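Local coordinates for protein PKS (Streptomyces sp. CNQ431, PDB 5YDA) that serves as the broadly selective acyltransferase domain of the splenocin polyketide synthase, probably loading acyl extender units onto a carrier protein, at residues L254-V259 with R350-F355; T266-T271 with A297-L302; L201-A206 with G343-H348. One frame throughout, in Å; residues are numbered along the deposited sequence.

Contact 1: residues L254-V259 with R350-F355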
ATOM      1  N   LEU A 254     -26.179   1.757  13.682  1.00 25.76           N
ATOM      2  CA  LEU A 254     -25.101   1.097  12.961  1.00 30.37           C
ATOM      3  C   LEU A 254     -25.115   1.524  11.503  1.00 29.37           C
ATOM      4  O   LEU A 254     -26.182   1.697  10.904  1.00 32.09           O
ATOM      5  CB  LEU A 254     -25.210  -0.440  13.030  1.00 25.64           C
ATOM      6  CG  LEU A 254     -25.119  -1.130  14.387  1.00 28.57           C
ATOM      7  CD1 LEU A 254     -25.448  -2.597  14.229  1.00 28.33           C
ATOM      8  CD2 LEU A 254     -23.756  -0.951  15.025  1.00 26.39           C
ATOM      9  N   SER A 255     -23.930   1.678  10.932  1.00 24.01           N
ATOM     10  CA  SER A 255     -23.789   1.890   9.501  1.00 27.62           C
ATOM     11  C   SER A 255     -22.799   0.875   8.950  1.00 26.53           C
ATOM     12  O   SER A 255     -21.875   0.431   9.647  1.00 26.33           O
ATOM     13  CB  SER A 255     -23.301   3.323   9.153  1.00 29.98           C
ATOM     14  OG  SER A 255     -24.017   4.318   9.870  1.00 32.33           O
ATOM     15  N   LEU A 256     -23.013   0.510   7.695  1.00 23.46           N
ATOM     16  CA  LEU A 256     -22.045  -0.268   6.940  1.00 28.19           C
ATOM     17  C   LEU A 256     -20.868   0.644   6.591  1.00 28.04           C
ATOM     18  O   LEU A 256     -20.996   1.540   5.748  1.00 22.40           O
ATOM     19  CB  LEU A 256     -22.714  -0.833   5.687  1.00 24.08           C
ATOM     20  CG  LEU A 256     -21.940  -1.810   4.802  1.00 29.07           C
ATOM     21  CD1 LEU A 256     -21.505  -3.020   5.620  1.00 29.18           C
ATOM     22  CD2 LEU A 256     -22.793  -2.262   3.623  1.00 27.58           C
ATOM     23  N   ALA A 257     -19.721   0.427   7.238  1.00 21.11           N
ATOM     24  CA  ALA A 257     -18.591   1.332   7.064  1.00 21.96           C
ATOM     25  C   ALA A 257     -17.759   0.988   5.828  1.00 25.21           C
ATOM     26  O   ALA A 257     -17.258   1.891   5.154  1.00 25.13           O
ATOM     27  CB  ALA A 257     -17.719   1.325   8.321  1.00 19.01           C
ATOM     28  N   ALA A 258     -17.614  -0.297   5.494  1.00 24.65           N
ATOM     29  CA  ALA A 258     -16.795  -0.692   4.352  1.00 22.66           C
ATOM     30  C   ALA A 258     -17.274  -2.033   3.826  1.00 24.03           C
ATOM     31  O   ALA A 258     -17.657  -2.911   4.606  1.00 26.39           O
ATOM     32  CB  ALA A 258     -15.303  -0.803   4.721  1.00 17.04           C
ATOM     33  N   VAL A 259     -17.238  -2.191   2.506  1.00 22.63           N
ATOM     34  CA  VAL A 259     -17.415  -3.487   1.864  1.00 20.68           C
ATOM     35  C   VAL A 259     -16.091  -3.805   1.181  1.00 21.91           C
ATOM     36  O   VAL A 259     -15.792  -3.284   0.098  1.00 22.76           O
ATOM     37  CB  VAL A 259     -18.588  -3.491   0.878  1.00 29.24           C
ATOM     38  CG1 VAL A 259     -18.718  -4.850   0.182  1.00 24.71           C
ATOM     39  CG2 VAL A 259     -19.878  -3.143   1.614  1.00 27.12           C
ATOM     40  N   ARG A 350     -18.185  10.208   5.057  1.00 25.36           N
ATOM     41  CA  ARG A 350     -19.423   9.751   5.676  1.00 29.48           C
ATOM     42  C   ARG A 350     -19.877   8.385   5.160  1.00 27.03           C
ATOM     43  O   ARG A 350     -20.460   7.604   5.918  1.00 24.11           O
ATOM     44  CB  ARG A 350     -20.529  10.786   5.441  1.00 27.72           C
ATOM     45  CG  ARG A 350     -21.916  10.344   5.866  1.00 26.86           C
ATOM     46  CD  ARG A 350     -21.993  10.103   7.358  1.00 30.98           C
ATOM     47  NE  ARG A 350     -23.307   9.609   7.764  1.00 34.34           N
ATOM     48  CZ  ARG A 350     -23.747   8.362   7.567  1.00 36.56           C
ATOM     49  NH1 ARG A 350     -22.989   7.455   6.955  1.00 29.88           N
ATOM     50  NH2 ARG A 350     -24.959   8.023   7.977  1.00 29.41           N
ATOM     51  N   ARG A 351     -19.614   8.076   3.903  1.00 25.63           N
ATOM     52  CA  ARG A 351     -20.272   6.973   3.226  1.00 25.05           C
ATOM     53  C   ARG A 351     -19.401   5.722   3.185  1.00 28.85           C
ATOM     54  O   ARG A 351     -18.183   5.750   3.409  1.00 25.89           O
ATOM     55  CB  ARG A 351     -20.671   7.390   1.809  1.00 23.07           C
ATOM     56  CG  ARG A 351     -21.872   8.359   1.833  1.00 30.93           C
ATOM     57  CD  ARG A 351     -22.306   8.824   0.463  1.00 41.41           C
ATOM     58  NE  ARG A 351     -22.545   7.733  -0.485  1.00 50.16           N
ATOM     59  CZ  ARG A 351     -22.784   7.928  -1.782  1.00 54.36           C
ATOM     60  NH1 ARG A 351     -22.819   9.168  -2.265  1.00 48.71           N
ATOM     61  NH2 ARG A 351     -22.983   6.898  -2.599  1.00 50.01           N
ATOM     62  N   THR A 352     -20.070   4.612   2.901  1.00 27.66           N
ATOM     63  CA  THR A 352     -19.437   3.310   2.848  1.00 24.84           C
ATOM     64  C   THR A 352     -18.223   3.322   1.930  1.00 22.84           C
ATOM     65  O   THR A 352     -18.270   3.850   0.814  1.00 23.69           O
ATOM     66  CB  THR A 352     -20.463   2.280   2.364  1.00 29.69           C
ATOM     67  OG1 THR A 352     -21.626   2.341   3.211  1.00 27.00           O
ATOM     68  CG2 THR A 352     -19.862   0.856   2.386  1.00 22.87           C
ATOM     69  N   VAL A 353     -17.129   2.743   2.416  1.00 19.38           N
ATOM     70  CA  VAL A 353     -15.970   2.477   1.568  1.00 21.85           C
ATOM     71  C   VAL A 353     -16.305   1.280   0.673  1.00 25.07           C
ATOM     72  O   VAL A 353     -16.332   0.129   1.126  1.00 23.40           O
ATOM     73  CB  VAL A 353     -14.705   2.224   2.405  1.00 18.01           C
ATOM     74  CG1 VAL A 353     -13.531   1.894   1.523  1.00 15.65           C
ATOM     75  CG2 VAL A 353     -14.375   3.453   3.261  1.00 20.01           C
ATOM     76  N   ARG A 354     -16.565   1.551  -0.603  1.00 21.79           N
ATOM     77  CA  ARG A 354     -16.806   0.497  -1.584  1.00 21.30           C
ATOM     78  C   ARG A 354     -15.479  -0.003  -2.171  1.00 23.31           C
ATOM     79  O   ARG A 354     -15.206   0.098  -3.368  1.00 21.72           O
ATOM     80  CB  ARG A 354     -17.739   1.000  -2.677  1.00 25.79           C
ATOM     81  CG  ARG A 354     -19.074   1.552  -2.164  1.00 29.00           C
ATOM     82  CD  ARG A 354     -20.061   0.426  -1.908  1.00 38.05           C
ATOM     83  NE  ARG A 354     -21.193   0.849  -1.079  1.00 44.28           N
ATOM     84  CZ  ARG A 354     -22.088   0.014  -0.556  1.00 45.04           C
ATOM     85  NH1 ARG A 354     -23.087   0.482   0.188  1.00 45.61           N
ATOM     86  NH2 ARG A 354     -21.981  -1.292  -0.780  1.00 39.84           N
ATOM     87  N   PHE A 355     -14.646  -0.590  -1.311  1.00 21.01           N
ATOM     88  CA  PHE A 355     -13.326  -1.004  -1.782  1.00 22.31           C
ATOM     89  C   PHE A 355     -13.404  -2.201  -2.736  1.00 24.03           C
ATOM     90  O   PHE A 355     -12.728  -2.220  -3.773  1.00 23.24           O
ATOM     91  CB  PHE A 355     -12.413  -1.334  -0.605  1.00 18.93           C
ATOM     92  CG  PHE A 355     -11.022  -1.663  -1.032  1.00 23.58           C
ATOM     93  CD1 PHE A 355     -10.125  -0.651  -1.331  1.00 17.06           C
ATOM     94  CD2 PHE A 355     -10.615  -2.983  -1.171  1.00 21.35           C
ATOM     95  CE1 PHE A 355      -8.853  -0.949  -1.739  1.00 20.25           C
ATOM     96  CE2 PHE A 355      -9.335  -3.279  -1.576  1.00 23.92           C
ATOM     97  CZ  PHE A 355      -8.449  -2.260  -1.863  1.00 21.58           C
TER

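Contact 2: residues T266-T271 with A297-L302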
ATOM      1  N   THR A 266     -16.917  -4.021   7.228  1.00 22.44           N
ATOM      2  CA  THR A 266     -16.843  -3.407   8.548  1.00 24.57           C
ATOM      3  C   THR A 266     -18.151  -2.695   8.865  1.00 22.95           C
ATOM      4  O   THR A 266     -18.844  -2.199   7.968  1.00 22.42           O
ATOM      5  CB  THR A 266     -15.675  -2.412   8.665  1.00 24.16           C
ATOM      6  OG1 THR A 266     -15.908  -1.315   7.776  1.00 28.02           O
ATOM      7  CG2 THR A 266     -14.366  -3.089   8.306  1.00 21.88           C
ATOM      8  N   VAL A 267     -18.479  -2.659  10.152  1.00 18.88           N
ATOM      9  CA  VAL A 267     -19.696  -2.030  10.642  1.00 23.69           C
ATOM     10  C   VAL A 267     -19.303  -1.089  11.769  1.00 25.29           C
ATOM     11  O   VAL A 267     -18.465  -1.435  12.610  1.00 25.54           O
ATOM     12  CB  VAL A 267     -20.738  -3.068  11.122  1.00 25.12           C
ATOM     13  CG1 VAL A 267     -21.955  -2.369  11.700  1.00 25.53           C
ATOM     14  CG2 VAL A 267     -21.175  -3.978   9.958  1.00 21.72           C
ATOM     15  N   ALA A 268     -19.877   0.121  11.758  1.00 24.66           N
ATOM     16  CA  ALA A 268     -19.516   1.173  12.700  1.00 24.73           C
ATOM     17  C   ALA A 268     -20.773   1.809  13.279  1.00 23.86           C
ATOM     18  O   ALA A 268     -21.829   1.831  12.640  1.00 29.18           O
ATOM     19  CB  ALA A 268     -18.665   2.255  12.023  1.00 22.20           C
ATOM     20  N   GLY A 269     -20.646   2.337  14.491  1.00 26.32           N
ATOM     21  CA  GLY A 269     -21.760   3.010  15.137  1.00 25.36           C
ATOM     22  C   GLY A 269     -21.421   3.255  16.589  1.00 28.24           C
ATOM     23  O   GLY A 269     -20.247   3.178  16.977  1.00 25.77           O
ATOM     24  N   ASP A 270     -22.451   3.523  17.397  1.00 28.22           N
ATOM     25  CA  ASP A 270     -22.135   3.735  18.803  1.00 31.18           C
ATOM     26  C   ASP A 270     -21.804   2.403  19.459  1.00 32.61           C
ATOM     27  O   ASP A 270     -22.195   1.336  18.984  1.00 33.70           O
ATOM     28  CB  ASP A 270     -23.264   4.449  19.545  1.00 35.18           C
ATOM     29  CG  ASP A 270     -24.550   3.697  19.507  1.00 43.20           C
ATOM     30  OD1 ASP A 270     -24.790   2.851  20.420  1.00 47.59           O
ATOM     31  OD2 ASP A 270     -25.329   3.990  18.571  1.00 45.96           O
ATOM     32  N   THR A 271     -21.045   2.479  20.549  1.00 31.30           N
ATOM     33  CA  THR A 271     -20.457   1.273  21.115  1.00 34.54           C
ATOM     34  C   THR A 271     -21.526   0.287  21.576  1.00 37.36           C
ATOM     35  O   THR A 271     -21.372  -0.923  21.389  1.00 39.05           O
ATOM     36  CB  THR A 271     -19.508   1.643  22.252  1.00 35.87           C
ATOM     37  OG1 THR A 271     -18.571   2.614  21.762  1.00 36.12           O
ATOM     38  CG2 THR A 271     -18.730   0.426  22.708  1.00 33.21           C
ATOM     39  N   ALA A 297     -15.491   5.668  11.901  1.00 25.70           N
ATOM     40  CA  ALA A 297     -15.417   6.317  10.613  1.00 28.65           C
ATOM     41  C   ALA A 297     -16.455   5.739   9.649  1.00 28.02           C
ATOM     42  O   ALA A 297     -16.843   4.621   9.762  1.00 23.91           O
ATOM     43  CB  ALA A 297     -14.041   6.158  10.054  1.00 19.75           C
ATOM     44  N   HIS A 298     -16.886   6.521   8.692  1.00 20.96           N
ATOM     45  CA  HIS A 298     -17.843   6.103   7.685  1.00 26.47           C
ATOM     46  C   HIS A 298     -19.202   5.663   8.181  1.00 26.32           C
ATOM     47  O   HIS A 298     -19.790   4.776   7.651  1.00 32.16           O
ATOM     48  CB  HIS A 298     -17.240   5.052   6.752  1.00 23.42           C
ATOM     49  CG  HIS A 298     -15.922   5.446   6.185  1.00 21.36           C
ATOM     50  ND1 HIS A 298     -15.809   6.207   5.059  1.00 23.20           N
ATOM     51  CD2 HIS A 298     -14.670   5.217   6.603  1.00 21.48           C
ATOM     52  CE1 HIS A 298     -14.549   6.444   4.815  1.00 21.94           C
ATOM     53  NE2 HIS A 298     -13.835   5.852   5.736  1.00 21.63           N
ATOM     54  N   SER A 299     -19.684   6.329   9.192  1.00 25.02           N
ATOM     55  CA  SER A 299     -20.977   6.073   9.821  1.00 25.63           C
ATOM     56  C   SER A 299     -21.626   7.374  10.296  1.00 32.84           C
ATOM     57  O   SER A 299     -21.003   8.442  10.344  1.00 27.86           O
ATOM     58  CB  SER A 299     -20.851   5.115  11.003  1.00 25.32           C
ATOM     59  OG  SER A 299     -20.437   5.781  12.177  1.00 23.61           O
ATOM     60  N   HIS A 300     -22.901   7.250  10.681  1.00 31.12           N
ATOM     61  CA  HIS A 300     -23.673   8.386  11.171  1.00 32.77           C
ATOM     62  C   HIS A 300     -22.993   9.072  12.356  1.00 30.55           C
ATOM     63  O   HIS A 300     -23.188  10.274  12.568  1.00 34.98           O
ATOM     64  CB  HIS A 300     -25.071   7.916  11.564  1.00 30.77           C
ATOM     65  CG  HIS A 300     -25.060   6.968  12.716  1.00 32.05           C
ATOM     66  ND1 HIS A 300     -24.785   5.622  12.566  1.00 32.09           N
ATOM     67  CD2 HIS A 300     -25.211   7.180  14.045  1.00 27.11           C
ATOM     68  CE1 HIS A 300     -24.804   5.041  13.753  1.00 32.54           C
ATOM     69  NE2 HIS A 300     -25.057   5.964  14.668  1.00 33.95           N
ATOM     70  N   VAL A 301     -22.167   8.347  13.115  1.00 27.46           N
ATOM     71  CA  VAL A 301     -21.454   8.942  14.253  1.00 29.67           C
ATOM     72  C   VAL A 301     -20.639  10.176  13.845  1.00 28.38           C
ATOM     73  O   VAL A 301     -20.361  11.049  14.674  1.00 29.87           O
ATOM     74  CB  VAL A 301     -20.559   7.877  14.925  1.00 25.07           C
ATOM     75  CG1 VAL A 301     -19.697   8.497  16.018  1.00 23.12           C
ATOM     76  CG2 VAL A 301     -21.413   6.743  15.505  1.00 28.79           C
ATOM     77  N   LEU A 302     -20.243  10.276  12.578  1.00 29.38           N
ATOM     78  CA  LEU A 302     -19.460  11.433  12.157  1.00 31.85           C
ATOM     79  C   LEU A 302     -20.311  12.650  11.787  1.00 30.08           C
ATOM     80  O   LEU A 302     -19.734  13.715  11.550  1.00 30.94           O
ATOM     81  CB  LEU A 302     -18.570  11.071  10.960  1.00 24.36           C
ATOM     82  CG  LEU A 302     -17.507   9.993  11.162  1.00 27.93           C
ATOM     83  CD1 LEU A 302     -16.544  10.029   9.992  1.00 25.61           C
ATOM     84  CD2 LEU A 302     -16.782  10.162  12.493  1.00 23.18           C
TER

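Contact 3: residues L201-A206 with G343-H348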
ATOM      1  N   LEU A 201      -8.398   6.581   4.561  1.00 23.74           N
ATOM      2  CA  LEU A 201      -7.187   7.397   4.656  1.00 25.32           C
ATOM      3  C   LEU A 201      -6.327   7.269   3.395  1.00 25.26           C
ATOM      4  O   LEU A 201      -5.807   8.267   2.879  1.00 22.37           O
ATOM      5  CB  LEU A 201      -6.420   6.995   5.919  1.00 22.59           C
ATOM      6  CG  LEU A 201      -5.209   7.728   6.505  1.00 27.98           C
ATOM      7  CD1 LEU A 201      -3.911   7.235   5.923  1.00 28.05           C
ATOM      8  CD2 LEU A 201      -5.354   9.189   6.237  1.00 31.76           C
ATOM      9  N   GLY A 202      -6.213   6.055   2.852  1.00 20.87           N
ATOM     10  CA  GLY A 202      -5.400   5.838   1.672  1.00 19.14           C
ATOM     11  C   GLY A 202      -5.889   6.561   0.434  1.00 21.52           C
ATOM     12  O   GLY A 202      -5.104   6.765  -0.505  1.00 21.28           O
ATOM     13  N   GLU A 203      -7.174   6.932   0.389  1.00 21.80           N
ATOM     14  CA  GLU A 203      -7.666   7.705  -0.752  1.00 21.14           C
ATOM     15  C   GLU A 203      -7.069   9.106  -0.768  1.00 21.32           C
ATOM     16  O   GLU A 203      -6.864   9.679  -1.847  1.00 21.19           O
ATOM     17  CB  GLU A 203      -9.197   7.776  -0.751  1.00 21.69           C
ATOM     18  CG  GLU A 203      -9.742   8.426  -2.030  1.00 24.73           C
ATOM     19  CD  GLU A 203     -11.149   7.955  -2.410  1.00 27.11           C
ATOM     20  OE1 GLU A 203     -11.967   8.815  -2.830  1.00 24.22           O
ATOM     21  OE2 GLU A 203     -11.429   6.733  -2.288  1.00 21.37           O
ATOM     22  N   TYR A 204      -6.770   9.666   0.406  1.00 18.48           N
ATOM     23  CA  TYR A 204      -6.030  10.921   0.447  1.00 19.58           C
ATOM     24  C   TYR A 204      -4.641  10.748  -0.135  1.00 24.36           C
ATOM     25  O   TYR A 204      -4.187  11.579  -0.937  1.00 24.21           O
ATOM     26  CB  TYR A 204      -5.963  11.457   1.875  1.00 16.68           C
ATOM     27  CG  TYR A 204      -7.277  12.068   2.285  1.00 21.32           C
ATOM     28  CD1 TYR A 204      -7.500  13.441   2.154  1.00 17.35           C
ATOM     29  CD2 TYR A 204      -8.328  11.269   2.720  1.00 19.01           C
ATOM     30  CE1 TYR A 204      -8.716  14.003   2.496  1.00 17.56           C
ATOM     31  CE2 TYR A 204      -9.551  11.822   3.073  1.00 21.56           C
ATOM     32  CZ  TYR A 204      -9.739  13.201   2.957  1.00 24.72           C
ATOM     33  OH  TYR A 204     -10.952  13.779   3.295  1.00 26.13           O
ATOM     34  N   THR A 205      -3.953   9.666   0.239  1.00 21.34           N
ATOM     35  CA  THR A 205      -2.633   9.433  -0.332  1.00 21.15           C
ATOM     36  C   THR A 205      -2.735   9.293  -1.838  1.00 22.79           C
ATOM     37  O   THR A 205      -1.896   9.820  -2.578  1.00 22.06           O
ATOM     38  CB  THR A 205      -1.982   8.175   0.264  1.00 17.01           C
ATOM     39  OG1 THR A 205      -2.270   8.099   1.665  1.00 19.75           O
ATOM     40  CG2 THR A 205      -0.462   8.216   0.061  1.00 15.16           C
ATOM     41  N   ALA A 206      -3.760   8.570  -2.300  1.00 21.65           N
ATOM     42  CA  ALA A 206      -3.983   8.400  -3.732  1.00 21.76           C
ATOM     43  C   ALA A 206      -4.234   9.742  -4.396  1.00 26.17           C
ATOM     44  O   ALA A 206      -3.717  10.010  -5.485  1.00 28.01           O
ATOM     45  CB  ALA A 206      -5.171   7.455  -3.970  1.00 19.96           C
ATOM     46  N   GLY A 343     -17.858  18.648  -1.529  1.00 29.57           N
ATOM     47  CA  GLY A 343     -18.957  17.821  -1.055  1.00 21.93           C
ATOM     48  C   GLY A 343     -18.720  16.339  -1.302  1.00 32.82           C
ATOM     49  O   GLY A 343     -19.104  15.497  -0.482  1.00 25.16           O
ATOM     50  N   HIS A 344     -18.073  16.002  -2.423  1.00 27.44           N
ATOM     51  CA  HIS A 344     -17.692  14.615  -2.672  1.00 26.77           C
ATOM     52  C   HIS A 344     -16.743  14.118  -1.586  1.00 30.80           C
ATOM     53  O   HIS A 344     -16.942  13.039  -1.011  1.00 27.61           O
ATOM     54  CB  HIS A 344     -17.063  14.495  -4.061  1.00 24.06           C
ATOM     55  CG  HIS A 344     -16.342  13.205  -4.303  1.00 31.67           C
ATOM     56  ND1 HIS A 344     -16.994  12.027  -4.594  1.00 30.49           N
ATOM     57  CD2 HIS A 344     -15.017  12.911  -4.309  1.00 29.95           C
ATOM     58  CE1 HIS A 344     -16.107  11.064  -4.769  1.00 25.51           C
ATOM     59  NE2 HIS A 344     -14.900  11.575  -4.607  1.00 26.51           N
ATOM     60  N   TRP A 345     -15.726  14.920  -1.256  1.00 25.01           N
ATOM     61  CA  TRP A 345     -14.787  14.508  -0.223  1.00 25.46           C
ATOM     62  C   TRP A 345     -15.461  14.410   1.137  1.00 26.41           C
ATOM     63  O   TRP A 345     -15.094  13.542   1.938  1.00 27.08           O
ATOM     64  CB  TRP A 345     -13.589  15.459  -0.194  1.00 23.83           C
ATOM     65  CG  TRP A 345     -12.656  15.182  -1.332  1.00 23.99           C
ATOM     66  CD1 TRP A 345     -12.589  15.840  -2.521  1.00 24.41           C
ATOM     67  CD2 TRP A 345     -11.681  14.134  -1.400  1.00 26.54           C
ATOM     68  NE1 TRP A 345     -11.621  15.281  -3.319  1.00 23.95           N
ATOM     69  CE2 TRP A 345     -11.049  14.231  -2.654  1.00 23.95           C
ATOM     70  CE3 TRP A 345     -11.266  13.137  -0.510  1.00 24.89           C
ATOM     71  CZ2 TRP A 345     -10.035  13.372  -3.043  1.00 23.83           C
ATOM     72  CZ3 TRP A 345     -10.269  12.282  -0.900  1.00 23.46           C
ATOM     73  CH2 TRP A 345      -9.662  12.401  -2.159  1.00 23.88           C
ATOM     74  N   VAL A 346     -16.452  15.264   1.409  1.00 24.11           N
ATOM     75  CA  VAL A 346     -17.266  15.099   2.611  1.00 25.36           C
ATOM     76  C   VAL A 346     -18.003  13.761   2.568  1.00 26.60           C
ATOM     77  O   VAL A 346     -17.991  12.997   3.538  1.00 27.31           O
ATOM     78  CB  VAL A 346     -18.248  16.280   2.773  1.00 29.42           C
ATOM     79  CG1 VAL A 346     -19.230  16.010   3.926  1.00 19.80           C
ATOM     80  CG2 VAL A 346     -17.490  17.585   3.025  1.00 25.27           C
ATOM     81  N   ASP A 347     -18.658  13.463   1.439  1.00 25.93           N
ATOM     82  CA  ASP A 347     -19.337  12.177   1.278  1.00 27.82           C
ATOM     83  C   ASP A 347     -18.375  11.012   1.470  1.00 30.37           C
ATOM     84  O   ASP A 347     -18.740   9.978   2.044  1.00 28.55           O
ATOM     85  CB  ASP A 347     -19.979  12.078  -0.109  1.00 29.57           C
ATOM     86  CG  ASP A 347     -21.212  12.939  -0.247  1.00 35.74           C
ATOM     87  OD1 ASP A 347     -21.803  13.317   0.786  1.00 38.45           O
ATOM     88  OD2 ASP A 347     -21.592  13.230  -1.399  1.00 43.91           O
ATOM     89  N   HIS A 348     -17.147  11.151   0.967  1.00 27.64           N
ATOM     90  CA  HIS A 348     -16.180  10.073   1.084  1.00 28.89           C
ATOM     91  C   HIS A 348     -15.994   9.657   2.538  1.00 29.51           C
ATOM     92  O   HIS A 348     -15.929   8.459   2.843  1.00 27.91           O
ATOM     93  CB  HIS A 348     -14.844  10.496   0.471  1.00 25.49           C
ATOM     94  CG  HIS A 348     -13.755   9.503   0.706  1.00 28.82           C
ATOM     95  ND1 HIS A 348     -12.833   9.641   1.722  1.00 25.71           N
ATOM     96  CD2 HIS A 348     -13.466   8.333   0.088  1.00 25.52           C
ATOM     97  CE1 HIS A 348     -12.015   8.602   1.711  1.00 25.17           C
ATOM     98  NE2 HIS A 348     -12.375   7.796   0.727  1.00 22.71           N
TER
HETATM   99  O   HOH W   1     -12.122  11.228  -3.964  1.00 18.82           O

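Contact 1: residues L254-V259 with R350-F355
Thr352 meets Leu256 in a way that shows how one small side chain can serve a polar and an apolar partner at once. With chi1 at -55°, its OG1 sits beside the backbone N and its methyl opposite that N. OG1 gives its hydrogen to Leu256 O over 2.7 Å, tilted 25° from the carbonyl plane. The methyl CG2 is turned to the side chains of Leu256 and Val259, 4.2 Å from Leu256 CG and 4.1 Å from Val259 CG2. Thr352 CG2 also lies over one face of the Arg354 guanidinium, toward its rim. Arg354 bends at chi2, which brings NH2 to 3.7 Å from Val259 CG2, so the valine methyl meets both residues. Beside this group the main chains run nearly the same way and join in a single parallel bridge centred on Val353. Val353 N donates to Ala257 O at 2.9 Å, and Val353 O receives Val259 N at 2.8 Å. Ala258 CB and Val353 CB touch at 3.9 Å. The link between helix 342-350 and helix 355-366 is thereby fastened to the edge strand 254-261 of the four-stranded antiparallel sheet. On its other side strand 254-261 pairs with strand 264-269, and its Ala257 and Ala258, both opposite Thr266, form a classic beta bulge; Val353 also touches His298, and Phe355 packs against helix 378-387.

Contact 2: residues T266-T271 with A297-L302
Ala268 and Ser299 form the tight heart of this contact, where an ST turn is laid against the last residues of strand 264-269 in the small antiparallel sheet of the ferredoxin-like subdomain of the acyltransferase fold. Ala268 CB points toward the loop and fits between two of its groups, 3.7 Å from Ser299 CB and equally 3.7 Å from Ala297 O. Ser299 answers by pointing its own CB back at the strand. Its hydroxyl bridges two parts of the loop: OG accepts Val301 N, two residues further on, at 3.2 Å and is also hydrogen-bonded to Ala296 O. Held within its own turn, this oxygen leaves the meeting with the strand to van der Waals contact. Gly269 continues the close packing, with Val301 CG2 3.7 Å from Gly269 C.

The fit relaxes toward the partly exposed end, at Asp270 and His300. Here His300 CE1 passes Gly269 CA, which bears no side chain, at 3.9 Å, while Asp270 OD2 stays 4.4 Å from His300 NE2, near the plane of the ring at its edge. Each polar group looks elsewhere: Asp270 OD1 caps the following helix at Ala273 N, and His300 ND1 is bonded to Ser255 OG. Just before the turn, His298 bonds through NE2 to Ser200 OG, consistent with the active-site Ser-His pair of acyltransferases, so the packed loop adjoins the probable catalytic site. With chi1 at 65°, between backbone N and carbonyl carbon, the His300 ring is set so that Val301 CG2 lies 3.8 Å above one face, toward the rim.

Contact 3: residues L201-A206 with G343-H348
Glu203 and His348 reach toward each other between two helices whose local axes stay 11.8 Å apart and run at 146° to one another. Their side chains run antiparallel alongside one another: Glu203, with CG anti to its nitrogen (chi1 -173°) and an extended chain, brings OE1 to 3.3 Å from His348 CD2. Beside them Tyr204 and Trp345 form an oblique aromatic pair, planes at 49° and centroids 4.9 Å apart. Trp345 CZ3 stands above the centre of the tyrosine ring. The indole edge also faces Glu203 O, which lies in its plane near CH2.

One water forms the next layer, donating to Glu203 OE1 at 2.7 Å and bonded to His344 NE2 at 2.9 Å in the plane of that ring. Beyond it, Asn328 holds both partners of the first pair, its backbone N bonded to Glu203 OE2 and its OD1 to His348 NE2. Trp345 NE1 is fixed by Ala339 O, while Phe309 and Leu313 touch Tyr204. Gly202 belongs to the GxSxG pattern of a probable nucleophile elbow, as in the alpha/beta-hydrolase-like core of acyltransferases, and helix 342-350 packs beside the helix it begins.

Buried here without a partner in the model are Tyr204 OH and His348 ND1. The enclosed carboxylate probably depends on the water and the Asn328 backbone N-H; His348 NE2, bonded to an amide oxygen, probably carries a proton, so the ring may well be neutral.

How the contacts relate
The three contacts show how bonding changes with place in one domain. Contact 3 is wholly buried and joins two helices through aromatic rings and polar groups served by water and outside partners. Contacts 1 and 2 are partly buried and share the small sheet through neighbouring strands 254-261 and 264-269, their centres about 9 Å apart. Contact 1 relies on direct hydrogen bonds, two main-chain and one from a threonine hydroxyl, contact 2 on close van der Waals fit. Contacts 1 and 3 adjoin in sequence, since only one residue separates 343-348 from 350-355, although their centres lie about 13 Å apart. His298 CE1 of contact 2 packs 3.1 Å from His348 O of contact 3.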